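Local coordinates for protein 11R-lipoxygenase (Gersemia fruticosa, PDB 3VF1) that probably inserts both atoms of molecular oxygen into polyunsaturated fatty acids as a calcium-dependent lipoxygenase that carries one non-haem iron, at residues A[159-164]-A[406-411]; A[165-170]-A[531-536]; A[252-257]-A[370-375]; A[288-293]-A[345-350]. All blocks are in the same frame, centred on the assembly; numbering follows the deposited sequence.

Contact 1: A[159-164]-A[406-411]; sequences SENKKL and SSWRNL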
# COMPACT_ATOMS: atom_id res chain seq x y z
N SER A 159 16.88 22.17 0.15
CA SER A 159 16.33 23.43 -0.36
C SER A 159 15.92 23.29 -1.82
O SER A 159 14.88 23.80 -2.23
CB SER A 159 17.35 24.55 -0.20
OG SER A 159 16.84 25.78 -0.70
N GLU A 160 16.74 22.59 -2.59
CA GLU A 160 16.44 22.34 -4.00
C GLU A 160 15.21 21.45 -4.15
O GLU A 160 14.34 21.71 -4.98
CB GLU A 160 17.64 21.68 -4.69
CG GLU A 160 18.83 22.61 -4.88
CD GLU A 160 20.03 21.89 -5.47
OE1 GLU A 160 20.12 20.65 -5.32
OE2 GLU A 160 20.89 22.57 -6.08
N ASN A 161 15.14 20.40 -3.33
CA ASN A 161 14.05 19.45 -3.40
C ASN A 161 12.69 20.06 -3.08
O ASN A 161 11.68 19.70 -3.68
CB ASN A 161 14.31 18.26 -2.48
CG ASN A 161 15.35 17.30 -3.04
OD1 ASN A 161 15.55 17.23 -4.26
ND2 ASN A 161 16.02 16.56 -2.16
N LYS A 162 12.66 20.99 -2.13
CA LYS A 162 11.42 21.65 -1.75
C LYS A 162 10.76 22.33 -2.95
O LYS A 162 9.55 22.55 -2.96
CB LYS A 162 11.66 22.69 -0.65
CG LYS A 162 11.62 22.13 0.76
CD LYS A 162 11.42 23.25 1.78
CE LYS A 162 11.40 22.72 3.21
NZ LYS A 162 12.73 22.21 3.63
N LYS A 163 11.55 22.66 -3.96
CA LYS A 163 11.04 23.35 -5.14
C LYS A 163 10.39 22.38 -6.12
O LYS A 163 9.55 22.77 -6.93
CB LYS A 163 12.17 24.11 -5.83
CG LYS A 163 12.83 25.16 -4.95
CD LYS A 163 13.93 25.91 -5.70
CE LYS A 163 14.55 26.99 -4.83
NZ LYS A 163 15.62 27.74 -5.55
N LEU A 164 10.79 21.11 -6.04
CA LEU A 164 10.27 20.09 -6.94
C LEU A 164 9.08 19.35 -6.33
O LEU A 164 8.20 18.88 -7.06
CB LEU A 164 11.37 19.09 -7.29
CG LEU A 164 12.58 19.66 -8.03
CD1 LEU A 164 13.64 18.59 -8.24
CD2 LEU A 164 12.17 20.28 -9.35
N SER A 406 7.06 14.44 2.44
CA SER A 406 7.79 15.10 3.51
C SER A 406 9.26 14.68 3.51
O SER A 406 10.13 15.47 3.87
CB SER A 406 7.16 14.79 4.87
OG SER A 406 7.85 15.47 5.90
N SER A 407 9.53 13.44 3.10
CA SER A 407 10.90 12.96 3.01
C SER A 407 11.71 13.81 2.04
O SER A 407 12.83 14.21 2.34
CB SER A 407 10.94 11.49 2.56
OG SER A 407 10.43 10.64 3.57
N TRP A 408 11.14 14.07 0.87
CA TRP A 408 11.82 14.84 -0.16
C TRP A 408 12.01 16.30 0.26
O TRP A 408 12.98 16.94 -0.14
CB TRP A 408 11.05 14.78 -1.48
CG TRP A 408 11.23 13.49 -2.22
CD1 TRP A 408 10.39 12.42 -2.24
CD2 TRP A 408 12.35 13.13 -3.05
NE1 TRP A 408 10.90 11.42 -3.03
CE2 TRP A 408 12.11 11.83 -3.54
CE3 TRP A 408 13.52 13.79 -3.42
CZ2 TRP A 408 13.00 11.18 -4.38
CZ3 TRP A 408 14.41 13.13 -4.26
CH2 TRP A 408 14.14 11.84 -4.73
N ARG A 409 11.09 16.81 1.07
CA ARG A 409 11.08 18.22 1.43
C ARG A 409 11.95 18.56 2.64
O ARG A 409 12.36 19.71 2.80
CB ARG A 409 9.65 18.68 1.70
CG ARG A 409 8.77 18.76 0.47
CD ARG A 409 7.32 18.99 0.84
NE ARG A 409 7.15 20.15 1.71
CZ ARG A 409 7.19 21.41 1.29
NH1 ARG A 409 7.40 21.69 0.01
NH2 ARG A 409 7.01 22.40 2.15
N ASN A 410 12.23 17.58 3.49
CA ASN A 410 12.88 17.87 4.76
C ASN A 410 14.13 17.03 5.07
O ASN A 410 14.91 17.39 5.95
CB ASN A 410 11.88 17.70 5.90
CG ASN A 410 10.65 18.57 5.71
OD1 ASN A 410 10.65 19.76 6.05
ND2 ASN A 410 9.58 17.98 5.18
N LEU A 411 14.33 15.93 4.35
CA LEU A 411 15.45 15.04 4.63
C LEU A 411 16.44 14.99 3.47
O LEU A 411 16.04 14.83 2.32
CB LEU A 411 14.95 13.63 4.93
CG LEU A 411 14.00 13.48 6.12
CD1 LEU A 411 13.60 12.02 6.27
CD2 LEU A 411 14.63 14.00 7.39
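Lys162 and Arg409 make the one hydrogen bond between the two segments. Lys162 NZ donates to Arg409 O at 2.7 Å. The C=O...N angle is 165°, so the ammonium group meets the oxygen almost end-on. The lysine chain runs extended and then bends at its last torsion, which swings NZ back to that oxygen. Asn410 OD1 is 4.0 Å from Lys162 NZ.

Van der Waals contacts accompany this bond. Asn161 CB lies 3.0 Å from Trp408 O. The Asn161 amide stands at the edge of the Trp408 ring, with the two planes 84° apart and Asn161 ND2 3.9 Å from Trp408 CE3. Lys162 CG lies over one face of the Arg409 guanidinium, and it also meets Arg409 CB at 4.1 Å.

The two positive ends do not compete for one partner. Arg409 NE pairs with Asp533 on helix 525-538, and Arg409 NH1 bonds to Tyr165 O.

The short segments run at 139° to each other, 7.8 Å apart at closest approach. Helix 148-164, which follows the PLAT beta-sandwich, thus packs on the C-terminal end of the long helix 369-410, which helices 525-538 and 416-425 also touch.

Contact 2: A[165-170]-A[531-536]; sequences YKWGTD and IRDLHE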
# COMPACT_ATOMS: atom_id res chain seq x y z
N TYR A 165 9.06 19.24 -5.01
CA TYR A 165 8.04 18.46 -4.32
C TYR A 165 7.20 19.34 -3.40
O TYR A 165 7.49 19.48 -2.21
CB TYR A 165 8.69 17.33 -3.52
CG TYR A 165 9.49 16.38 -4.38
CD1 TYR A 165 8.87 15.33 -5.05
CD2 TYR A 165 10.86 16.52 -4.53
CE1 TYR A 165 9.59 14.45 -5.84
CE2 TYR A 165 11.60 15.65 -5.31
CZ TYR A 165 10.96 14.62 -5.97
OH TYR A 165 11.68 13.75 -6.75
N LYS A 166 6.15 19.94 -3.96
CA LYS A 166 5.26 20.81 -3.21
C LYS A 166 4.01 20.05 -2.79
O LYS A 166 3.72 18.98 -3.32
CB LYS A 166 4.85 22.01 -4.07
CG LYS A 166 6.01 22.73 -4.74
CD LYS A 166 6.42 23.99 -3.99
CE LYS A 166 6.74 23.70 -2.53
NZ LYS A 166 7.45 24.84 -1.89
N TRP A 167 3.26 20.60 -1.84
CA TRP A 167 1.98 20.04 -1.45
C TRP A 167 0.90 20.45 -2.44
O TRP A 167 0.65 21.63 -2.66
CB TRP A 167 1.59 20.49 -0.04
CG TRP A 167 2.48 19.97 1.04
CD1 TRP A 167 3.40 20.67 1.76
CD2 TRP A 167 2.55 18.62 1.51
NE1 TRP A 167 4.03 19.85 2.66
CE2 TRP A 167 3.52 18.58 2.53
CE3 TRP A 167 1.87 17.44 1.18
CZ2 TRP A 167 3.84 17.41 3.21
CZ3 TRP A 167 2.19 16.28 1.86
CH2 TRP A 167 3.17 16.27 2.87
N GLY A 168 0.26 19.45 -3.05
CA GLY A 168 -0.76 19.70 -4.06
C GLY A 168 -1.95 20.50 -3.55
O GLY A 168 -2.28 20.47 -2.36
N THR A 169 -2.59 21.23 -4.46
CA THR A 169 -3.77 22.02 -4.13
C THR A 169 -4.93 21.70 -5.07
O THR A 169 -5.91 22.45 -5.13
CB THR A 169 -3.48 23.53 -4.20
OG1 THR A 169 -2.82 23.83 -5.44
CG2 THR A 169 -2.59 23.95 -3.04
N ASP A 170 -4.82 20.60 -5.81
CA ASP A 170 -5.90 20.14 -6.67
C ASP A 170 -7.23 20.19 -5.92
O ASP A 170 -7.44 19.42 -4.98
CB ASP A 170 -5.63 18.71 -7.14
CG ASP A 170 -6.68 18.20 -8.12
OD1 ASP A 170 -7.77 18.80 -8.19
OD2 ASP A 170 -6.40 17.20 -8.82
N ILE A 531 8.66 15.62 10.65
CA ILE A 531 7.43 15.32 11.38
C ILE A 531 6.53 16.55 11.51
O ILE A 531 5.31 16.43 11.58
CB ILE A 531 7.72 14.74 12.78
CG1 ILE A 531 6.44 14.14 13.39
CG2 ILE A 531 8.29 15.80 13.70
CD1 ILE A 531 5.85 12.99 12.60
N ARG A 532 7.14 17.73 11.55
CA ARG A 532 6.37 18.97 11.64
C ARG A 532 5.63 19.25 10.34
O ARG A 532 4.52 19.78 10.35
CB ARG A 532 7.28 20.15 11.99
CG ARG A 532 6.54 21.48 12.03
CD ARG A 532 7.37 22.60 12.66
NE ARG A 532 8.61 22.86 11.93
CZ ARG A 532 9.82 22.44 12.30
NH1 ARG A 532 9.99 21.74 13.41
NH2 ARG A 532 10.87 22.74 11.55
N ASP A 533 6.25 18.89 9.22
CA ASP A 533 5.63 19.09 7.92
C ASP A 533 4.45 18.14 7.73
O ASP A 533 3.46 18.49 7.08
CB ASP A 533 6.66 18.88 6.80
CG ASP A 533 6.24 19.51 5.49
OD1 ASP A 533 5.28 20.30 5.49
OD2 ASP A 533 6.89 19.22 4.46
N LEU A 534 4.55 16.95 8.31
CA LEU A 534 3.47 15.98 8.26
C LEU A 534 2.29 16.44 9.12
O LEU A 534 1.13 16.35 8.70
CB LEU A 534 3.95 14.61 8.76
CG LEU A 534 4.97 13.90 7.86
CD1 LEU A 534 5.51 12.66 8.55
CD2 LEU A 534 4.34 13.55 6.52
N HIS A 535 2.59 16.92 10.32
CA HIS A 535 1.55 17.35 11.25
C HIS A 535 0.74 18.52 10.69
O HIS A 535 -0.46 18.61 10.93
CB HIS A 535 2.18 17.76 12.58
CG HIS A 535 1.21 18.37 13.54
ND1 HIS A 535 0.50 17.63 14.46
CD2 HIS A 535 0.83 19.66 13.73
CE1 HIS A 535 -0.27 18.43 15.17
NE2 HIS A 535 -0.10 19.66 14.74
N GLU A 536 1.41 19.40 9.95
CA GLU A 536 0.78 20.63 9.48
C GLU A 536 0.13 20.47 8.11
O GLU A 536 -1.00 20.91 7.90
CB GLU A 536 1.81 21.76 9.44
CG GLU A 536 2.36 22.13 10.81
CD GLU A 536 3.45 23.19 10.74
OE1 GLU A 536 3.91 23.49 9.62
OE2 GLU A 536 3.83 23.71 11.80
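Trp167 reaches across to Asp533 with the nitrogen side of its indole. The CA-CB bond of Trp167 already points toward the helix. CG then lies anti to the carbonyl carbon, and the ring extends toward helix 525-538. Trp167 CD1 is the first ring atom to come near, 4.2 Å from Asp533 OD1. NE1 carries the contact. Trp167 NE1 donates to Asp533 OD1 at 3.1 Å, with an N-H...O angle of 144°. A second, weak bond from Trp167 NE1 goes to Asp533 OD2 at 3.4 Å. The N-H is therefore forked between both oxygens, with OD1 the better acceptor. It meets OD1 on the syn side, but 32° out of the carboxylate plane. Past the nitrogen, Trp167 CE2 is 3.8 Å from Asp533 OD1. Trp167 CZ2, farther along the same edge, is 3.8 Å from Asp533 OD2. The ring and carboxylate planes are 81° apart, so the indole edge crosses the carboxylate steeply.

The indole also packs on Val405 and Arg409 of helix 369-410. This joins the loop after helix 148-164 to two helices of the catalytic domain.

Asp533 is buried and has more partners. OD1 also accepts from Asn537 ND2, and OD2 takes Arg409 NE in a salt bridge and Asn410 ND2. With so many donors around it, the carboxylate is probably ionised, with Arg409 likely offsetting its charge and the neutral N-H groups stabilising it.

Contact 3: A[252-257]-A[370-375]; sequences RDDVWF and WDWIMA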
# COMPACT_ATOMS: atom_id res chain seq x y z
N ARG A 252 -20.76 -20.29 -1.14
CA ARG A 252 -22.10 -20.47 -0.58
C ARG A 252 -22.06 -20.90 0.89
O ARG A 252 -23.03 -20.73 1.62
CB ARG A 252 -22.88 -21.50 -1.38
CG ARG A 252 -23.13 -21.13 -2.84
CD ARG A 252 -23.55 -22.35 -3.64
NE ARG A 252 -23.74 -22.06 -5.06
CZ ARG A 252 -24.90 -21.82 -5.65
NH1 ARG A 252 -26.04 -21.81 -4.96
NH2 ARG A 252 -24.94 -21.58 -6.95
N ASP A 253 -20.93 -21.45 1.32
CA ASP A 253 -20.80 -22.01 2.66
C ASP A 253 -20.72 -20.91 3.73
O ASP A 253 -19.88 -20.01 3.64
CB ASP A 253 -19.56 -22.90 2.74
CG ASP A 253 -19.56 -23.80 3.97
OD1 ASP A 253 -20.23 -23.46 4.97
OD2 ASP A 253 -18.87 -24.84 3.94
N ASP A 254 -21.59 -20.99 4.73
CA ASP A 254 -21.60 -20.01 5.82
C ASP A 254 -20.25 -19.93 6.53
O ASP A 254 -19.86 -18.87 7.01
CB ASP A 254 -22.69 -20.34 6.83
CG ASP A 254 -24.07 -19.86 6.40
OD1 ASP A 254 -24.15 -19.12 5.39
OD2 ASP A 254 -25.06 -20.21 7.07
N VAL A 255 -19.54 -21.05 6.61
CA VAL A 255 -18.24 -21.08 7.26
C VAL A 255 -17.22 -20.30 6.43
O VAL A 255 -16.44 -19.51 6.97
CB VAL A 255 -17.74 -22.52 7.47
CG1 VAL A 255 -16.27 -22.52 7.88
CG2 VAL A 255 -18.59 -23.22 8.51
N TRP A 256 -17.23 -20.53 5.12
CA TRP A 256 -16.37 -19.78 4.21
C TRP A 256 -16.73 -18.30 4.26
O TRP A 256 -15.86 -17.44 4.32
CB TRP A 256 -16.50 -20.31 2.79
CG TRP A 256 -15.86 -19.41 1.77
CD1 TRP A 256 -16.42 -18.33 1.16
CD2 TRP A 256 -14.53 -19.52 1.24
NE1 TRP A 256 -15.53 -17.76 0.29
CE2 TRP A 256 -14.36 -18.48 0.32
CE3 TRP A 256 -13.47 -20.41 1.46
CZ2 TRP A 256 -13.17 -18.28 -0.39
CZ3 TRP A 256 -12.29 -20.22 0.76
CH2 TRP A 256 -12.15 -19.17 -0.15
N PHE A 257 -18.03 -18.02 4.23
CA PHE A 257 -18.53 -16.65 4.25
C PHE A 257 -17.96 -15.88 5.43
O PHE A 257 -17.40 -14.80 5.27
CB PHE A 257 -20.05 -16.65 4.32
CG PHE A 257 -20.67 -15.28 4.25
CD1 PHE A 257 -20.93 -14.69 3.03
CD2 PHE A 257 -21.00 -14.60 5.40
CE1 PHE A 257 -21.49 -13.43 2.96
CE2 PHE A 257 -21.57 -13.34 5.34
CZ PHE A 257 -21.82 -12.76 4.12
N TRP A 370 -32.79 -19.21 -0.33
CA TRP A 370 -32.51 -18.18 -1.33
C TRP A 370 -32.50 -16.79 -0.70
O TRP A 370 -31.68 -15.95 -1.06
CB TRP A 370 -33.53 -18.24 -2.47
CG TRP A 370 -33.24 -19.32 -3.47
CD1 TRP A 370 -34.03 -20.39 -3.78
CD2 TRP A 370 -32.07 -19.44 -4.29
NE1 TRP A 370 -33.43 -21.16 -4.74
CE2 TRP A 370 -32.22 -20.60 -5.07
CE3 TRP A 370 -30.91 -18.68 -4.43
CZ2 TRP A 370 -31.26 -21.02 -5.98
CZ3 TRP A 370 -29.95 -19.10 -5.34
CH2 TRP A 370 -30.13 -20.26 -6.10
N ASP A 371 -33.42 -16.55 0.23
CA ASP A 371 -33.47 -15.27 0.94
C ASP A 371 -32.18 -15.05 1.71
O ASP A 371 -31.61 -13.96 1.68
CB ASP A 371 -34.66 -15.22 1.90
CG ASP A 371 -35.91 -14.63 1.26
OD1 ASP A 371 -35.91 -14.41 0.03
OD2 ASP A 371 -36.89 -14.39 1.99
N TRP A 372 -31.72 -16.08 2.41
CA TRP A 372 -30.50 -15.99 3.20
C TRP A 372 -29.30 -15.68 2.31
O TRP A 372 -28.43 -14.89 2.68
CB TRP A 372 -30.26 -17.29 3.97
CG TRP A 372 -29.00 -17.28 4.77
CD1 TRP A 372 -27.96 -18.15 4.68
CD2 TRP A 372 -28.63 -16.32 5.77
NE1 TRP A 372 -26.97 -17.81 5.57
CE2 TRP A 372 -27.36 -16.69 6.25
CE3 TRP A 372 -29.26 -15.20 6.32
CZ2 TRP A 372 -26.70 -15.98 7.25
CZ3 TRP A 372 -28.60 -14.49 7.31
CH2 TRP A 372 -27.34 -14.88 7.76
N ILE A 373 -29.24 -16.32 1.14
CA ILE A 373 -28.17 -16.06 0.19
C ILE A 373 -28.21 -14.61 -0.28
O ILE A 373 -27.18 -13.95 -0.39
CB ILE A 373 -28.24 -17.02 -1.02
CG1 ILE A 373 -27.75 -18.41 -0.61
CG2 ILE A 373 -27.41 -16.49 -2.18
CD1 ILE A 373 -27.94 -19.47 -1.68
N MET A 374 -29.42 -14.12 -0.56
CA MET A 374 -29.59 -12.73 -0.98
C MET A 374 -29.07 -11.79 0.10
O MET A 374 -28.32 -10.86 -0.18
CB MET A 374 -31.06 -12.44 -1.28
CG MET A 374 -31.36 -10.98 -1.58
SD MET A 374 -30.65 -10.40 -3.14
CE MET A 374 -31.83 -11.06 -4.32
N ALA A 375 -29.48 -12.04 1.34
CA ALA A 375 -29.08 -11.20 2.46
C ALA A 375 -27.57 -11.13 2.58
O ALA A 375 -27.00 -10.06 2.81
CB ALA A 375 -29.70 -11.71 3.75
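Asp254 in the first turn of helix 254-263 bonds to Trp372 near the start of helix 369-410. This is the long helix that carries the iron ligands His392 and His397 farther along. Asp253 is the N-cap residue of helix 254-263, and Asp253 OD1 accepts from Val255 N at 3.0 Å. Asp254, the next residue, turns its carboxylate outward to the other helix.

Trp372 NE1 donates to Asp254 OD1 at 3.1 Å, and the bond is fairly straight (163°). NE1 of Trp372 also makes a weak bond to Asp254 OD2 at 3.4 Å. OD1 is met on the syn side, close to the carboxylate plane, and it lies close to the indole plane as well. The two planes are 84° apart, so the carboxylate stands across the nitrogen edge of the ring. Trp372 CG is anti to the backbone N (chi1 178°), which carries the indole out from its helix to reach the acid.

Asp254 OD1 also forms a salt bridge with Lys376, one turn after Trp372. That oxygen thus ties helix 254-263 to two successive turns of helix 369-410. Pro346 of strand 344-350 packs against Asp254, Phe257 and Trp372. At the margin of the contact the end of Arg252 approaches Ile373 obliquely, Arg252 NH1 coming to 4.5 Å from Ile373 CD1.

Contact 4: A[288-293]-A[345-350]; sequences EKLLDR and IPIAIQ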
# COMPACT_ATOMS: atom_id res chain seq x y z
N GLU A 288 -31.37 -18.92 18.08
CA GLU A 288 -31.02 -19.82 19.17
C GLU A 288 -30.51 -21.19 18.69
O GLU A 288 -29.53 -21.71 19.22
CB GLU A 288 -32.20 -20.02 20.12
CG GLU A 288 -31.84 -20.81 21.36
CD GLU A 288 -33.05 -21.11 22.24
OE1 GLU A 288 -34.14 -21.38 21.69
OE2 GLU A 288 -32.90 -21.05 23.48
N LYS A 289 -31.17 -21.76 17.69
CA LYS A 289 -30.80 -23.10 17.21
C LYS A 289 -29.53 -23.07 16.37
O LYS A 289 -28.98 -24.12 16.03
CB LYS A 289 -31.95 -23.74 16.43
CG LYS A 289 -33.00 -24.40 17.32
CD LYS A 289 -34.19 -24.92 16.52
CE LYS A 289 -33.85 -26.16 15.70
NZ LYS A 289 -33.73 -27.39 16.55
N LEU A 290 -29.05 -21.87 16.05
CA LEU A 290 -27.78 -21.71 15.35
C LEU A 290 -26.62 -21.75 16.34
O LEU A 290 -25.49 -22.07 15.98
CB LEU A 290 -27.76 -20.39 14.58
CG LEU A 290 -28.85 -20.21 13.53
CD1 LEU A 290 -28.80 -18.81 12.95
CD2 LEU A 290 -28.70 -21.25 12.43
N LEU A 291 -26.91 -21.43 17.60
CA LEU A 291 -25.89 -21.40 18.64
C LEU A 291 -25.65 -22.80 19.18
O LEU A 291 -26.24 -23.77 18.71
CB LEU A 291 -26.33 -20.48 19.79
CG LEU A 291 -26.93 -19.13 19.38
CD1 LEU A 291 -27.25 -18.30 20.62
CD2 LEU A 291 -25.99 -18.37 18.46
N ASP A 292 -24.76 -22.90 20.16
CA ASP A 292 -24.52 -24.17 20.84
C ASP A 292 -25.72 -24.55 21.68
O ASP A 292 -26.45 -23.68 22.17
CB ASP A 292 -23.29 -24.07 21.74
CG ASP A 292 -21.99 -24.04 20.95
OD1 ASP A 292 -21.49 -25.13 20.60
OD2 ASP A 292 -21.47 -22.94 20.68
N ARG A 293 -25.94 -25.85 21.85
CA ARG A 293 -26.97 -26.33 22.76
C ARG A 293 -26.68 -25.80 24.16
O ARG A 293 -25.56 -25.92 24.66
CB ARG A 293 -26.99 -27.86 22.78
CG ARG A 293 -27.63 -28.49 21.56
CD ARG A 293 -27.60 -30.00 21.64
NE ARG A 293 -28.44 -30.63 20.63
CZ ARG A 293 -28.04 -30.93 19.39
NH1 ARG A 293 -26.81 -30.65 18.99
NH2 ARG A 293 -28.89 -31.50 18.55
N ILE A 345 -19.48 -17.96 11.99
CA ILE A 345 -20.55 -18.04 11.00
C ILE A 345 -21.51 -16.87 11.16
O ILE A 345 -21.74 -16.40 12.27
CB ILE A 345 -21.35 -19.34 11.14
CG1 ILE A 345 -21.81 -19.53 12.59
CG2 ILE A 345 -20.52 -20.53 10.68
CD1 ILE A 345 -22.79 -20.66 12.79
N PRO A 346 -22.09 -16.41 10.04
CA PRO A 346 -23.14 -15.39 10.09
C PRO A 346 -24.43 -15.99 10.65
O PRO A 346 -24.79 -17.10 10.26
CB PRO A 346 -23.32 -15.01 8.62
CG PRO A 346 -22.95 -16.24 7.88
CD PRO A 346 -21.84 -16.87 8.66
N ILE A 347 -25.10 -15.28 11.55
CA ILE A 347 -26.33 -15.78 12.14
C ILE A 347 -27.50 -14.81 12.00
O ILE A 347 -28.64 -15.18 12.26
CB ILE A 347 -26.14 -16.14 13.62
CG1 ILE A 347 -25.72 -14.91 14.42
CG2 ILE A 347 -25.11 -17.25 13.77
CD1 ILE A 347 -25.68 -15.14 15.92
N ALA A 348 -27.22 -13.58 11.59
CA ALA A 348 -28.27 -12.57 11.44
C ALA A 348 -27.78 -11.39 10.62
O ALA A 348 -26.61 -11.02 10.69
CB ALA A 348 -28.75 -12.11 12.81
N ILE A 349 -28.69 -10.79 9.85
CA ILE A 349 -28.35 -9.65 9.01
C ILE A 349 -29.52 -8.67 8.91
O ILE A 349 -30.67 -9.07 8.76
CB ILE A 349 -27.97 -10.09 7.59
CG1 ILE A 349 -26.68 -10.91 7.60
CG2 ILE A 349 -27.79 -8.87 6.68
CD1 ILE A 349 -26.33 -11.52 6.26
N GLN A 350 -29.20 -7.38 9.00
CA GLN A 350 -30.19 -6.33 8.79
C GLN A 350 -29.63 -5.36 7.75
O GLN A 350 -28.56 -4.81 7.93
CB GLN A 350 -30.46 -5.60 10.11
CG GLN A 350 -31.56 -4.56 10.04
CD GLN A 350 -31.83 -3.90 11.38
OE1 GLN A 350 -32.43 -4.50 12.27
NE2 GLN A 350 -31.37 -2.67 11.54
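Ile347 O is hydrogen-bonded by Thr363 OG1, and Leu290 CD1 lies against the same Ile347 O at 3.7 Å. Between the two segments themselves the contact is apolar. Leu290 CD1 also touches Ile347 CB at 3.8 Å, and Ile347 CG2 is 4.1 Å from Leu290 CD1. Leu290 CB comes to 4.2 Å from Ile347 CG2. The two side chains pass alongside each other in opposite directions, so one methyl branch of the leucine rests on the base of the isoleucine.

Ile347 has CG1 placed between its backbone N and carbonyl carbon (chi1 60°). The rest of that branch is extended, and CD1 reaches Leu291. There Leu291 CD2 and Ile347 CD1 meet at 4.1 Å, with the side chains crossing at about a right angle. Ile345 CD1 adds a looser touch, 4.4 Å from Leu290 O. A backbone bond from Leu291 N to Glu288 O, 3.1 Å long, closes the turn that presents both leucines.

Ile347 and Ala348 both face Leu335 on the neighbouring strand 333-338, which makes a classic beta bulge. Tyr337 of that strand packs on Leu291 and Ile347. The loop between helices 284-287 and 297-302 is thus laid over a small antiparallel sheet of the lipoxygenase domain.

With no hydrogen bond between the segments, their contact probably rests on methyl packing and partial burial from water. The bond between Tyr337 OH and Asp292 OD2 ties the loop to the next strand of the sheet, and Thr363 bonds to the strand's Ile347 O.

The four contacts form two pairs far apart in the molecule. Contacts 1 and 2 have centres 11 Å apart and touch through Arg409 and Asp533. Contacts 3 and 4 have centres 13 Å apart and meet around Pro346. Contacts 1 and 3 are about 52 Å apart between centres, yet both use helix 369-410, one near each end. Along the chain, contacts 1 and 2 interleave: 165-170 directly follows 159-164, and 406-411 precedes 531-536. Contact 4 falls between the two segments of contact 3, and both fall within the span of contact 1. The long helix, which supplies iron ligands His392 and His397, thus runs from the small five-stranded sheet to the PLAT side.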